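Local structure of 1,3-alpha-isomaltosidase (5X3I) at residues R175-L180 / E255-V260; F226-G231 / A278-G283; W237-R242 / V268-Y273; R246-S251 / E259-D264. The protein hydrolyses the alpha-1,3-glucosidic linkages of the cyclic tetrasaccharide cyclobis-(1-6)-alpha-nigerosyl to yield isomaltose, in the intracellular breakdown of this starch-derived sugar. The protein carries 1 engineered substitution. All blocks are in the same frame, centred on the assembly; numbering follows the deposited sequence.

Contact 1 (R175-L180 / E255-V260); sequences RFRLQL and ELTVEV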
loop_
_atom_site.group_PDB
_atom_site.type_symbol
_atom_site.label_atom_id
_atom_site.label_comp_id
_atom_site.label_asym_id
_atom_site.label_seq_id
_atom_site.Cartn_x
_atom_site.Cartn_y
_atom_site.Cartn_z
ATOM N N ARG A 175 -8.093 21.100 -13.698
ATOM C CA ARG A 175 -9.195 20.158 -13.808
ATOM C C ARG A 175 -9.644 20.026 -15.262
ATOM O O ARG A 175 -9.614 20.998 -16.013
ATOM C CB ARG A 175 -10.356 20.591 -12.920
ATOM C CG ARG A 175 -11.539 19.654 -12.945
ATOM C CD ARG A 175 -12.351 19.752 -11.666
ATOM N NE ARG A 175 -13.174 20.954 -11.616
ATOM C CZ ARG A 175 -13.814 21.370 -10.530
ATOM N NH1 ARG A 175 -13.715 20.692 -9.396
ATOM N NH2 ARG A 175 -14.551 22.470 -10.575
ATOM N N PHE A 176 -10.047 18.824 -15.661
ATOM C CA PHE A 176 -10.497 18.592 -17.024
ATOM C C PHE A 176 -11.331 17.329 -17.139
ATOM O O PHE A 176 -11.490 16.581 -16.178
ATOM C CB PHE A 176 -9.302 18.518 -17.976
ATOM C CG PHE A 176 -8.336 17.400 -17.671
ATOM C CD1 PHE A 176 -7.284 17.597 -16.794
ATOM C CD2 PHE A 176 -8.472 16.161 -18.274
ATOM C CE1 PHE A 176 -6.388 16.573 -16.514
ATOM C CE2 PHE A 176 -7.583 15.136 -17.999
ATOM C CZ PHE A 176 -6.541 15.346 -17.112
ATOM N N ARG A 177 -11.840 17.081 -18.336
ATOM C CA ARG A 177 -12.752 15.972 -18.556
ATOM C C ARG A 177 -12.255 15.107 -19.700
ATOM O O ARG A 177 -11.849 15.613 -20.741
ATOM C CB ARG A 177 -14.169 16.466 -18.860
ATOM C CG ARG A 177 -14.986 16.914 -17.651
ATOM C CD ARG A 177 -14.654 18.333 -17.252
ATOM N NE ARG A 177 -15.511 18.826 -16.179
ATOM C CZ ARG A 177 -15.314 19.975 -15.541
ATOM N NH1 ARG A 177 -16.140 20.344 -14.573
ATOM N NH2 ARG A 177 -14.286 20.749 -15.860
ATOM N N LEU A 178 -12.271 13.799 -19.490
ATOM C CA LEU A 178 -11.963 12.869 -20.560
ATOM C C LEU A 178 -13.261 12.273 -21.057
ATOM O O LEU A 178 -14.088 11.847 -20.265
ATOM C CB LEU A 178 -11.006 11.770 -20.087
ATOM C CG LEU A 178 -9.598 12.194 -19.684
ATOM C CD1 LEU A 178 -8.845 11.015 -19.096
ATOM C CD2 LEU A 178 -8.847 12.754 -20.872
ATOM N N GLN A 179 -13.433 12.247 -22.371
ATOM C CA GLN A 179 -14.659 11.749 -22.971
ATOM C C GLN A 179 -14.759 10.228 -22.916
ATOM O O GLN A 179 -13.865 9.524 -23.363
ATOM C CB GLN A 179 -14.769 12.223 -24.420
ATOM C CG GLN A 179 -16.022 13.030 -24.712
ATOM C CD GLN A 179 -15.999 14.398 -24.055
ATOM O OE1 GLN A 179 -14.963 15.063 -24.019
ATOM N NE2 GLN A 179 -17.141 14.822 -23.526
ATOM N N LEU A 180 -15.875 9.742 -22.394
ATOM C CA LEU A 180 -16.153 8.317 -22.300
ATOM C C LEU A 180 -17.274 7.934 -23.253
ATOM O O LEU A 180 -18.123 8.760 -23.589
ATOM C CB LEU A 180 -16.542 7.928 -20.876
ATOM C CG LEU A 180 -15.587 8.341 -19.758
ATOM C CD1 LEU A 180 -16.065 7.811 -18.423
ATOM C CD2 LEU A 180 -14.177 7.875 -20.064
ATOM N N GLU A 255 -18.668 11.499 -19.093
ATOM C CA GLU A 255 -17.394 12.139 -18.796
ATOM C C GLU A 255 -16.665 11.650 -17.536
ATOM O O GLU A 255 -17.268 11.418 -16.497
ATOM C CB GLU A 255 -17.602 13.645 -18.691
ATOM C CG GLU A 255 -17.963 14.306 -20.008
ATOM C CD GLU A 255 -18.003 15.807 -19.884
ATOM O OE1 GLU A 255 -17.361 16.493 -20.709
ATOM O OE2 GLU A 255 -18.669 16.293 -18.950
ATOM N N LEU A 256 -15.349 11.513 -17.649
ATOM C CA LEU A 256 -14.495 11.289 -16.489
ATOM C C LEU A 256 -13.800 12.590 -16.123
ATOM O O LEU A 256 -13.007 13.115 -16.897
ATOM C CB LEU A 256 -13.456 10.198 -16.758
ATOM C CG LEU A 256 -12.306 10.113 -15.742
ATOM C CD1 LEU A 256 -12.807 9.697 -14.369
ATOM C CD2 LEU A 256 -11.213 9.166 -16.222
ATOM N N THR A 257 -14.106 13.113 -14.944
ATOM C CA THR A 257 -13.501 14.358 -14.500
ATOM C C THR A 257 -12.216 14.096 -13.724
ATOM O O THR A 257 -12.218 13.335 -12.766
ATOM C CB THR A 257 -14.465 15.174 -13.615
ATOM O OG1 THR A 257 -15.654 15.494 -14.353
ATOM C CG2 THR A 257 -13.789 16.451 -13.157
ATOM N N VAL A 258 -11.132 14.745 -14.136
ATOM C CA VAL A 258 -9.830 14.598 -13.491
ATOM C C VAL A 258 -9.337 15.915 -12.903
ATOM O O VAL A 258 -9.193 16.902 -13.619
ATOM C CB VAL A 258 -8.764 14.071 -14.483
ATOM C CG1 VAL A 258 -7.420 13.906 -13.789
ATOM C CG2 VAL A 258 -9.204 12.755 -15.096
ATOM N N GLU A 259 -9.071 15.918 -11.601
ATOM C CA GLU A 259 -8.562 17.095 -10.905
ATOM C C GLU A 259 -7.135 16.829 -10.432
ATOM O O GLU A 259 -6.836 15.755 -9.900
ATOM C CB GLU A 259 -9.470 17.459 -9.725
ATOM C CG GLU A 259 -9.249 18.840 -9.139
ATOM C CD GLU A 259 -10.348 19.252 -8.166
ATOM O OE1 GLU A 259 -11.520 18.889 -8.381
ATOM O OE2 GLU A 259 -10.040 19.928 -7.170
ATOM N N VAL A 260 -6.273 17.818 -10.621
ATOM C CA VAL A 260 -4.844 17.682 -10.414
ATOM C C VAL A 260 -4.227 18.800 -9.570
ATOM O O VAL A 260 -4.279 19.966 -9.949
ATOM C CB VAL A 260 -4.109 17.659 -11.763
ATOM C CG1 VAL A 260 -2.621 17.543 -11.546
ATOM C CG2 VAL A 260 -4.634 16.533 -12.631
#
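Arg175 and Glu259 form a salt bridge across two antiparallel strands, NH1 of the arginine standing 3.0 Å from OE1 of the glutamate. The guanidinium and carboxylate planes are 79° apart, and NH1 meets OE1 from above the carboxylate plane. Arg175 NE pairs with Glu163 and Glu259 OE2 with Arg173, which makes a charged cluster on this face of the sheet. With an alanine in place of Arg175, Glu259 OE1 would probably lose its partner across the strands, and Glu163 would be left to Arg177. On the same face, Thr257 CG2 lies over one face of the Arg177 guanidinium, whose NH2 reaches Glu163 and Gly161 O. The backbones are joined at two hydrogen-bonded pairs, Phe176 with Val258 and Leu178 with Leu256; Val258 N to Phe176 O measures 2.8 Å and is nearly straight at 172°. On the apolar face Val258 CB sits over the Phe176 ring in a CH-pi contact, 3.9 Å from its centroid. The Leu178 and Leu256 side chains run alongside each other, CD1 and CD2 4.2 Å apart. Strands 159-167 and 247-252 flank this central pair in the sheet, and strands 237-241 and 267-274 pack against its face of Phe176, Leu178, Leu256 and Val258.

Contact 2 (F226-G231 / A278-G283); sequences FAHVVG and ATVLTG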
loop_
_atom_site.group_PDB
_atom_site.type_symbol
_atom_site.label_atom_id
_atom_site.label_comp_id
_atom_site.label_asym_id
_atom_site.label_seq_id
_atom_site.Cartn_x
_atom_site.Cartn_y
_atom_site.Cartn_z
ATOM N N PHE A 226 -3.372 6.455 -13.111
ATOM C CA PHE A 226 -3.371 5.750 -14.384
ATOM C C PHE A 226 -4.552 4.808 -14.419
ATOM O O PHE A 226 -4.909 4.235 -13.404
ATOM C CB PHE A 226 -2.059 4.972 -14.600
ATOM C CG PHE A 226 -2.187 3.831 -15.588
ATOM C CD1 PHE A 226 -1.957 4.040 -16.937
ATOM C CD2 PHE A 226 -2.573 2.568 -15.171
ATOM C CE1 PHE A 226 -2.088 3.005 -17.851
ATOM C CE2 PHE A 226 -2.710 1.529 -16.087
ATOM C CZ PHE A 226 -2.471 1.753 -17.425
ATOM N N ALA A 227 -5.162 4.646 -15.585
ATOM C CA ALA A 227 -6.251 3.688 -15.731
ATOM C C ALA A 227 -6.466 3.265 -17.176
ATOM O O ALA A 227 -6.119 3.989 -18.103
ATOM C CB ALA A 227 -7.535 4.264 -15.180
ATOM N N HIS A 228 -7.087 2.105 -17.344
ATOM C CA HIS A 228 -7.550 1.657 -18.643
ATOM C C HIS A 228 -8.922 2.269 -18.909
ATOM O O HIS A 228 -9.762 2.322 -18.013
ATOM C CB HIS A 228 -7.656 0.126 -18.701
ATOM C CG HIS A 228 -6.341 -0.587 -18.630
ATOM N ND1 HIS A 228 -5.668 -1.024 -19.749
ATOM C CD2 HIS A 228 -5.581 -0.948 -17.570
ATOM C CE1 HIS A 228 -4.545 -1.613 -19.385
ATOM N NE2 HIS A 228 -4.469 -1.582 -18.067
ATOM N N VAL A 229 -9.155 2.725 -20.132
ATOM C CA VAL A 229 -10.521 2.975 -20.561
ATOM C C VAL A 229 -10.834 1.920 -21.607
ATOM O O VAL A 229 -10.368 1.990 -22.741
ATOM C CB VAL A 229 -10.707 4.387 -21.143
ATOM C CG1 VAL A 229 -12.187 4.673 -21.368
ATOM C CG2 VAL A 229 -10.090 5.425 -20.222
ATOM N N VAL A 230 -11.656 0.958 -21.224
ATOM C CA VAL A 230 -11.805 -0.254 -22.011
ATOM C C VAL A 230 -13.270 -0.517 -22.237
ATOM O O VAL A 230 -14.057 -0.503 -21.296
ATOM C CB VAL A 230 -11.132 -1.466 -21.317
ATOM C CG1 VAL A 230 -11.388 -1.432 -19.825
ATOM C CG2 VAL A 230 -11.625 -2.772 -21.905
ATOM N N GLY A 231 -13.639 -0.788 -23.483
ATOM C CA GLY A 231 -15.037 -0.693 -23.856
ATOM C C GLY A 231 -15.486 -1.700 -24.883
ATOM O O GLY A 231 -14.680 -2.416 -25.473
ATOM N N ALA A 278 -3.274 -4.816 -23.081
ATOM C CA ALA A 278 -1.873 -5.144 -22.857
ATOM C C ALA A 278 -0.957 -4.098 -23.482
ATOM O O ALA A 278 0.031 -3.693 -22.880
ATOM C CB ALA A 278 -1.547 -6.536 -23.406
ATOM N N THR A 279 -1.287 -3.663 -24.693
ATOM C CA THR A 279 -0.489 -2.651 -25.373
ATOM C C THR A 279 -0.585 -1.297 -24.662
ATOM O O THR A 279 0.383 -0.556 -24.598
ATOM C CB THR A 279 -0.913 -2.494 -26.843
ATOM O OG1 THR A 279 -0.760 -3.748 -27.513
ATOM C CG2 THR A 279 -0.056 -1.453 -27.549
ATOM N N VAL A 280 -1.752 -0.990 -24.120
ATOM C CA VAL A 280 -1.906 0.203 -23.292
ATOM C C VAL A 280 -0.981 0.109 -22.077
ATOM O O VAL A 280 -0.247 1.045 -21.774
ATOM C CB VAL A 280 -3.356 0.394 -22.832
ATOM C CG1 VAL A 280 -3.432 1.407 -21.700
ATOM C CG2 VAL A 280 -4.230 0.846 -24.001
ATOM N N LEU A 281 -0.997 -1.036 -21.407
ATOM C CA LEU A 281 -0.139 -1.229 -20.245
ATOM C C LEU A 281 1.340 -1.118 -20.623
ATOM O O LEU A 281 2.125 -0.524 -19.891
ATOM C CB LEU A 281 -0.437 -2.571 -19.581
ATOM C CG LEU A 281 0.252 -2.852 -18.241
ATOM C CD1 LEU A 281 0.160 -1.643 -17.308
ATOM C CD2 LEU A 281 -0.375 -4.078 -17.604
ATOM N N THR A 282 1.705 -1.650 -21.785
ATOM C CA THR A 282 3.088 -1.601 -22.240
ATOM C C THR A 282 3.570 -0.161 -22.360
ATOM O O THR A 282 4.680 0.168 -21.953
ATOM C CB THR A 282 3.266 -2.311 -23.595
ATOM O OG1 THR A 282 2.923 -3.693 -23.466
ATOM C CG2 THR A 282 4.695 -2.188 -24.089
ATOM N N GLY A 283 2.726 0.696 -22.922
ATOM C CA GLY A 283 3.053 2.105 -23.032
ATOM C C GLY A 283 3.298 2.745 -21.675
ATOM O O GLY A 283 4.274 3.458 -21.494
#
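His228 and Phe226 of a sheet strand meet Val280 and Leu281 of helix 277-288 in a small, buried, van der Waals contact with no hydrogen bond between the two segments. The strand and helix run nearly antiparallel, at 156°, with their axes 9.5 Å apart, so the gap is bridged mainly by side chains. Within these segments the closest approach is that of His228 ND1 to Val280 CG1, at 3.8 Å. The imidazole and the valine overlap, pointing opposite ways, and CE1 of the ring reaches on to the start of the next residue, 4.1 Å from Leu281 N. His228 has its CG anti to the carbonyl carbon (chi1 -67°), which brings the end of the ring nearer the helix than its CB direction alone would suggest. The imidazole is also tied down from outside: NE2 is hydrogen-bonded to Ser556 O, and the rings of Phe659 and Phe660 meet it edge-to-face. The bond at NE2 and the aromatic neighbours together would limit rotation of this buried ring. Phe226 extends the apolar patch, its CZ lying 4.3 Å from Leu281 CD1 while CE1 comes within 4.4 Å of Val280 CG1. Both approaches to its ring are oblique, and Phe284, one helical turn beyond Val280, stacks on it. Tyr273 also touches Phe226 and Val280. What results is a helix packed on one face of a mixed beta-sheet in the galactose mutarotase-like N-terminal region of a family 31 glycoside hydrolase, well away from the catalytic residues.

Contact 3 (W237-R242 / V268-Y273); sequences WGFHVR and VDLAIY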
loop_
_atom_site.group_PDB
_atom_site.type_symbol
_atom_site.label_atom_id
_atom_site.label_comp_id
_atom_site.label_asym_id
_atom_site.label_seq_id
_atom_site.Cartn_x
_atom_site.Cartn_y
_atom_site.Cartn_z
ATOM N N TRP A 237 -8.180 2.318 -24.791
ATOM C CA TRP A 237 -7.073 3.226 -24.545
ATOM C C TRP A 237 -6.821 3.361 -23.048
ATOM O O TRP A 237 -7.481 2.716 -22.235
ATOM C CB TRP A 237 -7.339 4.604 -25.183
ATOM C CG TRP A 237 -8.624 5.264 -24.752
ATOM C CD1 TRP A 237 -9.889 4.912 -25.117
ATOM C CD2 TRP A 237 -8.760 6.406 -23.896
ATOM N NE1 TRP A 237 -10.803 5.744 -24.525
ATOM C CE2 TRP A 237 -10.137 6.674 -23.773
ATOM C CE3 TRP A 237 -7.853 7.218 -23.210
ATOM C CZ2 TRP A 237 -10.629 7.718 -22.995
ATOM C CZ3 TRP A 237 -8.343 8.256 -22.437
ATOM C CH2 TRP A 237 -9.717 8.497 -22.336
ATOM N N GLY A 238 -5.850 4.190 -22.694
ATOM C CA GLY A 238 -5.563 4.464 -21.303
ATOM C C GLY A 238 -4.819 5.769 -21.142
ATOM O O GLY A 238 -4.280 6.303 -22.102
ATOM N N PHE A 239 -4.776 6.274 -19.918
ATOM C CA PHE A 239 -4.130 7.547 -19.640
ATOM C C PHE A 239 -3.274 7.480 -18.382
ATOM O O PHE A 239 -3.559 6.728 -17.467
ATOM C CB PHE A 239 -5.176 8.657 -19.476
ATOM C CG PHE A 239 -6.035 8.496 -18.251
ATOM C CD1 PHE A 239 -5.692 9.112 -17.059
ATOM C CD2 PHE A 239 -7.173 7.716 -18.289
ATOM C CE1 PHE A 239 -6.473 8.954 -15.936
ATOM C CE2 PHE A 239 -7.956 7.554 -17.168
ATOM C CZ PHE A 239 -7.603 8.176 -15.988
ATOM N N HIS A 240 -2.237 8.297 -18.352
ATOM C CA HIS A 240 -1.433 8.499 -17.164
ATOM C C HIS A 240 -1.240 9.991 -16.954
ATOM O O HIS A 240 -0.660 10.665 -17.793
ATOM C CB HIS A 240 -0.082 7.795 -17.301
ATOM C CG HIS A 240 0.911 8.167 -16.252
ATOM N ND1 HIS A 240 2.263 8.254 -16.507
ATOM C CD2 HIS A 240 0.762 8.456 -14.939
ATOM C CE1 HIS A 240 2.899 8.592 -15.405
ATOM N NE2 HIS A 240 2.010 8.715 -14.435
ATOM N N VAL A 241 -1.721 10.506 -15.833
ATOM C CA VAL A 241 -1.449 11.894 -15.498
ATOM C C VAL A 241 -0.037 11.948 -14.953
ATOM O O VAL A 241 0.244 11.300 -13.938
ATOM C CB VAL A 241 -2.422 12.434 -14.455
ATOM C CG1 VAL A 241 -2.203 13.919 -14.251
ATOM C CG2 VAL A 241 -3.861 12.133 -14.860
ATOM N N ARG A 242 0.868 12.714 -15.558
ATOM C CA ARG A 242 2.204 12.543 -15.050
ATOM C C ARG A 242 2.436 13.549 -13.944
ATOM O O ARG A 242 2.944 14.636 -14.160
ATOM C CB ARG A 242 3.227 12.764 -16.174
ATOM C CG ARG A 242 3.040 11.877 -17.393
ATOM C CD ARG A 242 3.889 12.334 -18.568
ATOM N NE ARG A 242 3.943 11.308 -19.606
ATOM C CZ ARG A 242 4.366 11.512 -20.848
ATOM N NH1 ARG A 242 4.765 12.722 -21.223
ATOM N NH2 ARG A 242 4.385 10.509 -21.720
ATOM N N VAL A 268 -0.361 20.559 -16.882
ATOM C CA VAL A 268 -0.666 19.154 -16.666
ATOM C C VAL A 268 -0.255 18.358 -17.898
ATOM O O VAL A 268 -0.789 18.556 -18.991
ATOM C CB VAL A 268 -2.150 18.919 -16.364
ATOM C CG1 VAL A 268 -2.446 17.441 -16.328
ATOM C CG2 VAL A 268 -2.530 19.559 -15.039
ATOM N N ASP A 269 0.726 17.482 -17.719
ATOM C CA ASP A 269 1.181 16.615 -18.795
ATOM C C ASP A 269 0.438 15.293 -18.731
ATOM O O ASP A 269 0.532 14.561 -17.747
ATOM C CB ASP A 269 2.690 16.382 -18.718
ATOM C CG ASP A 269 3.493 17.613 -19.087
ATOM O OD1 ASP A 269 4.087 18.229 -18.176
ATOM O OD2 ASP A 269 3.535 17.964 -20.288
ATOM N N LEU A 270 -0.297 14.993 -19.789
ATOM C CA LEU A 270 -1.152 13.823 -19.819
ATOM C C LEU A 270 -0.724 12.880 -20.932
ATOM O O LEU A 270 -0.661 13.279 -22.094
ATOM C CB LEU A 270 -2.610 14.239 -19.996
ATOM C CG LEU A 270 -3.657 13.133 -20.109
ATOM C CD1 LEU A 270 -3.882 12.473 -18.768
ATOM C CD2 LEU A 270 -4.964 13.660 -20.692
ATOM N N ALA A 271 -0.405 11.638 -20.576
ATOM C CA ALA A 271 -0.030 10.644 -21.572
ATOM C C ALA A 271 -1.248 9.831 -21.964
ATOM O O ALA A 271 -2.037 9.430 -21.115
ATOM C CB ALA A 271 1.090 9.731 -21.049
ATOM N N ILE A 272 -1.412 9.617 -23.261
ATOM C CA ILE A 272 -2.482 8.783 -23.779
ATOM C C ILE A 272 -1.884 7.546 -24.437
ATOM O O ILE A 272 -0.966 7.660 -25.234
ATOM C CB ILE A 272 -3.346 9.535 -24.804
ATOM C CG1 ILE A 272 -3.969 10.773 -24.161
ATOM C CG2 ILE A 272 -4.436 8.628 -25.353
ATOM C CD1 ILE A 272 -4.911 10.456 -23.038
ATOM N N TYR A 273 -2.394 6.368 -24.097
ATOM C CA TYR A 273 -1.895 5.136 -24.706
ATOM C C TYR A 273 -3.016 4.469 -25.476
ATOM O O TYR A 273 -4.133 4.379 -24.985
ATOM C CB TYR A 273 -1.336 4.172 -23.650
ATOM C CG TYR A 273 -0.442 4.821 -22.622
ATOM C CD1 TYR A 273 0.827 5.252 -22.952
ATOM C CD2 TYR A 273 -0.868 4.991 -21.320
ATOM C CE1 TYR A 273 1.648 5.837 -22.010
ATOM C CE2 TYR A 273 -0.055 5.575 -20.374
ATOM C CZ TYR A 273 1.199 5.997 -20.726
ATOM O OH TYR A 273 2.004 6.589 -19.791
HETATM O O HOH W 1 1.965 17.040 -15.274
#
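Tyr273 and His240 lie side by side on one face of an antiparallel strand pair in the mixed sheet of the galactose mutarotase-like N-terminal region. Tyr273 starts with CB 4.0 Å from Gly238 O, its CG anti to the carbonyl carbon (chi1 -45°), a torsion that lays the ring alongside strand 237-241, from Gly238 toward His240. CD2 then passes the same carbonyl oxygen at 3.7 Å. Further out, CE2 reaches His240 CB at 3.8 Å, which lies at the edge of the phenol ring. The hydroxyl OH ends 3.5 Å from His240 CB, near the plane of the imidazole, and is hydrogen-bonded to Glu287 of helix 277-288. Glu287 also forms a salt bridge with Arg242 NE and a weak hydrogen bond with His240 ND1, so a single carboxylate gathers three side chains of this face. Arg242 spreads its guanidinium above Ala271, with the Ala271 CA over one of its faces. The other face of the pair is apolar: Ile272 CD1 touches both Phe239 CB and Trp237 CZ3, while Leu270 CD1 leans on Val241 CG2, and Phe176 and Leu178 pack on from strand 170-179. Paired backbone bonds join Gly238 with Tyr273 and His240 with Ala271. At the end of the pair Arg242 N bonds to Asp269 O, and one water closes the edge, donating to Arg242 O and accepting from Asp269 N, each at 2.8 Å.

Contact 4 (R246-S251 / E259-D264); sequences RTWYSS and EVALGD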
loop_
_atom_site.group_PDB
_atom_site.type_symbol
_atom_site.label_atom_id
_atom_site.label_comp_id
_atom_site.label_asym_id
_atom_site.label_seq_id
_atom_site.Cartn_x
_atom_site.Cartn_y
_atom_site.Cartn_z
ATOM N N ARG A 246 -1.166 14.917 -5.591
ATOM C CA ARG A 246 -2.504 14.367 -5.440
ATOM C C ARG A 246 -3.364 14.622 -6.682
ATOM O O ARG A 246 -3.261 15.672 -7.321
ATOM C CB ARG A 246 -3.167 14.953 -4.188
ATOM C CG ARG A 246 -4.430 14.234 -3.717
ATOM C CD ARG A 246 -4.739 14.572 -2.254
ATOM N NE ARG A 246 -5.872 13.824 -1.721
ATOM C CZ ARG A 246 -6.320 13.936 -0.474
ATOM N NH1 ARG A 246 -5.731 14.774 0.375
ATOM N NH2 ARG A 246 -7.358 13.212 -0.074
ATOM N N THR A 247 -4.185 13.634 -7.023
ATOM C CA THR A 247 -5.173 13.740 -8.090
ATOM C C THR A 247 -6.499 13.160 -7.624
ATOM O O THR A 247 -6.514 12.261 -6.782
ATOM C CB THR A 247 -4.749 12.990 -9.365
ATOM O OG1 THR A 247 -4.518 11.607 -9.048
ATOM C CG2 THR A 247 -3.501 13.599 -9.974
ATOM N N TRP A 248 -7.597 13.652 -8.194
ATOM C CA TRP A 248 -8.956 13.236 -7.827
ATOM C C TRP A 248 -9.758 12.835 -9.064
ATOM O O TRP A 248 -9.555 13.365 -10.145
ATOM C CB TRP A 248 -9.706 14.352 -7.102
ATOM C CG TRP A 248 -9.155 14.805 -5.790
ATOM C CD1 TRP A 248 -9.585 14.438 -4.550
ATOM C CD2 TRP A 248 -8.110 15.753 -5.586
ATOM N NE1 TRP A 248 -8.856 15.085 -3.588
ATOM C CE2 TRP A 248 -7.944 15.899 -4.199
ATOM C CE3 TRP A 248 -7.296 16.493 -6.441
ATOM C CZ2 TRP A 248 -6.996 16.751 -3.650
ATOM C CZ3 TRP A 248 -6.355 17.333 -5.892
ATOM C CH2 TRP A 248 -6.215 17.457 -4.511
ATOM N N TYR A 249 -10.688 11.911 -8.893
ATOM C CA TYR A 249 -11.412 11.360 -10.024
ATOM C C TYR A 249 -12.889 11.219 -9.716
ATOM O O TYR A 249 -13.268 10.842 -8.608
ATOM C CB TYR A 249 -10.819 10.001 -10.419
ATOM C CG TYR A 249 -9.356 10.096 -10.738
ATOM C CD1 TYR A 249 -8.402 9.963 -9.743
ATOM C CD2 TYR A 249 -8.927 10.353 -12.025
ATOM C CE1 TYR A 249 -7.068 10.067 -10.022
ATOM C CE2 TYR A 249 -7.592 10.461 -12.316
ATOM C CZ TYR A 249 -6.666 10.309 -11.308
ATOM O OH TYR A 249 -5.335 10.437 -11.585
ATOM N N SER A 250 -13.722 11.557 -10.692
ATOM C CA SER A 250 -15.145 11.277 -10.600
ATOM C C SER A 250 -15.715 11.060 -11.988
ATOM O O SER A 250 -15.306 11.700 -12.950
ATOM C CB SER A 250 -15.888 12.410 -9.888
ATOM O OG SER A 250 -15.805 13.596 -10.648
ATOM N N SER A 251 -16.664 10.152 -12.104
ATOM C CA SER A 251 -17.298 9.969 -13.395
ATOM C C SER A 251 -18.814 9.933 -13.234
ATOM O O SER A 251 -19.352 9.349 -12.301
ATOM C CB SER A 251 -16.776 8.707 -14.093
ATOM O OG SER A 251 -16.880 7.569 -13.262
ATOM N N GLU A 259 -9.071 15.918 -11.601
ATOM C CA GLU A 259 -8.562 17.095 -10.905
ATOM C C GLU A 259 -7.135 16.829 -10.432
ATOM O O GLU A 259 -6.836 15.755 -9.900
ATOM C CB GLU A 259 -9.470 17.459 -9.725
ATOM C CG GLU A 259 -9.249 18.840 -9.139
ATOM C CD GLU A 259 -10.348 19.252 -8.166
ATOM O OE1 GLU A 259 -11.520 18.889 -8.381
ATOM O OE2 GLU A 259 -10.040 19.928 -7.170
ATOM N N VAL A 260 -6.273 17.818 -10.621
ATOM C CA VAL A 260 -4.844 17.682 -10.414
ATOM C C VAL A 260 -4.227 18.800 -9.570
ATOM O O VAL A 260 -4.279 19.966 -9.949
ATOM C CB VAL A 260 -4.109 17.659 -11.763
ATOM C CG1 VAL A 260 -2.621 17.543 -11.546
ATOM C CG2 VAL A 260 -4.634 16.533 -12.631
ATOM N N ALA A 261 -3.622 18.442 -8.440
ATOM C CA ALA A 261 -2.864 19.406 -7.652
ATOM C C ALA A 261 -1.627 19.844 -8.424
ATOM O O ALA A 261 -0.987 19.030 -9.083
ATOM C CB ALA A 261 -2.472 18.820 -6.311
ATOM N N LEU A 262 -1.301 21.131 -8.339
ATOM C CA LEU A 262 -0.205 21.706 -9.110
ATOM C C LEU A 262 0.901 22.242 -8.221
ATOM O O LEU A 262 0.677 22.573 -7.064
ATOM C CB LEU A 262 -0.713 22.840 -10.015
ATOM C CG LEU A 262 -1.724 22.485 -11.101
ATOM C CD1 LEU A 262 -2.332 23.747 -11.706
ATOM C CD2 LEU A 262 -1.057 21.655 -12.178
ATOM N N GLY A 263 2.101 22.313 -8.782
ATOM C CA GLY A 263 3.195 23.044 -8.180
ATOM C C GLY A 263 3.241 24.451 -8.758
ATOM O O GLY A 263 2.209 25.017 -9.084
ATOM N N ASP A 264 4.436 25.009 -8.881
ATOM C CA ASP A 264 4.616 26.354 -9.411
ATOM C C ASP A 264 4.283 26.499 -10.887
ATOM O O ASP A 264 4.045 27.602 -11.362
ATOM C CB ASP A 264 6.051 26.813 -9.188
ATOM C CG ASP A 264 6.335 27.117 -7.744
ATOM O OD1 ASP A 264 5.365 27.353 -6.997
ATOM O OD2 ASP A 264 7.518 27.127 -7.358
#
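Trp248 and Glu259 have the most surface buried here, with Ala261 next, and the indole touches both partners along one edge. Its CE3 lies 3.6 Å from Glu259 O and 4.1 Å from Glu259 CB; CZ3 comes to 3.9 Å from Ala261 N and 4.2 Å from Ala261 CB. With CG anti to the carbonyl carbon (chi1 -63°), the tryptophan sends its benzene edge along the opposite backbone, while Arg246 CG, two residues earlier in the chain, covers one indole face. The two strands are joined by Trp248 N to Glu259 O, by the reciprocal Glu259 N to Trp248 O, and by Ala261 N to Arg246 O, the last at 3.0 Å. On the reverse side Thr247 and Val260 run alongside each other, their CG2 methyls 4.1 Å apart. Thr247 OG1 sits between the backbone N and the carbonyl carbon (chi1 58°) and accepts a hydrogen bond from Tyr249 OH at 2.9 Å. Replacing Thr247 by an alanine removes OG1 and CG2, which would probably leave the buried Tyr249 hydroxyl without this acceptor and a small gap beside Val260. The pair belongs to the beta hairpin of strands 247-252 and 255-261. Strand 202-205 borders it beyond Thr247, strand 170-179 adjoins it beyond Val260, and strand 237-241 packs across the face carrying Tyr249 and Val260.

How the contacts relate
Contacts 1 and 4 share strand 255-261, with Glu259 and Val260 in both, and extend one antiparallel sheet; contact 3 belongs to the mixed sheet facing it, and contact 2 covers that second sheet with a helix. Contacts 2 and 3 are buried, whereas 1 and 4 are only partly so and turn charged or polar residues away from the interface between the sheets. There Leu256 meets Phe239 and Val260 meets Val241, which locks contacts 1 and 3 together. Backbone hydrogen bonds dominate contacts 1, 3 and 4, while contact 2 relies on packing without hydrogen bonds. Contacts 2 and 4, with centres about 20 Å apart, do not touch.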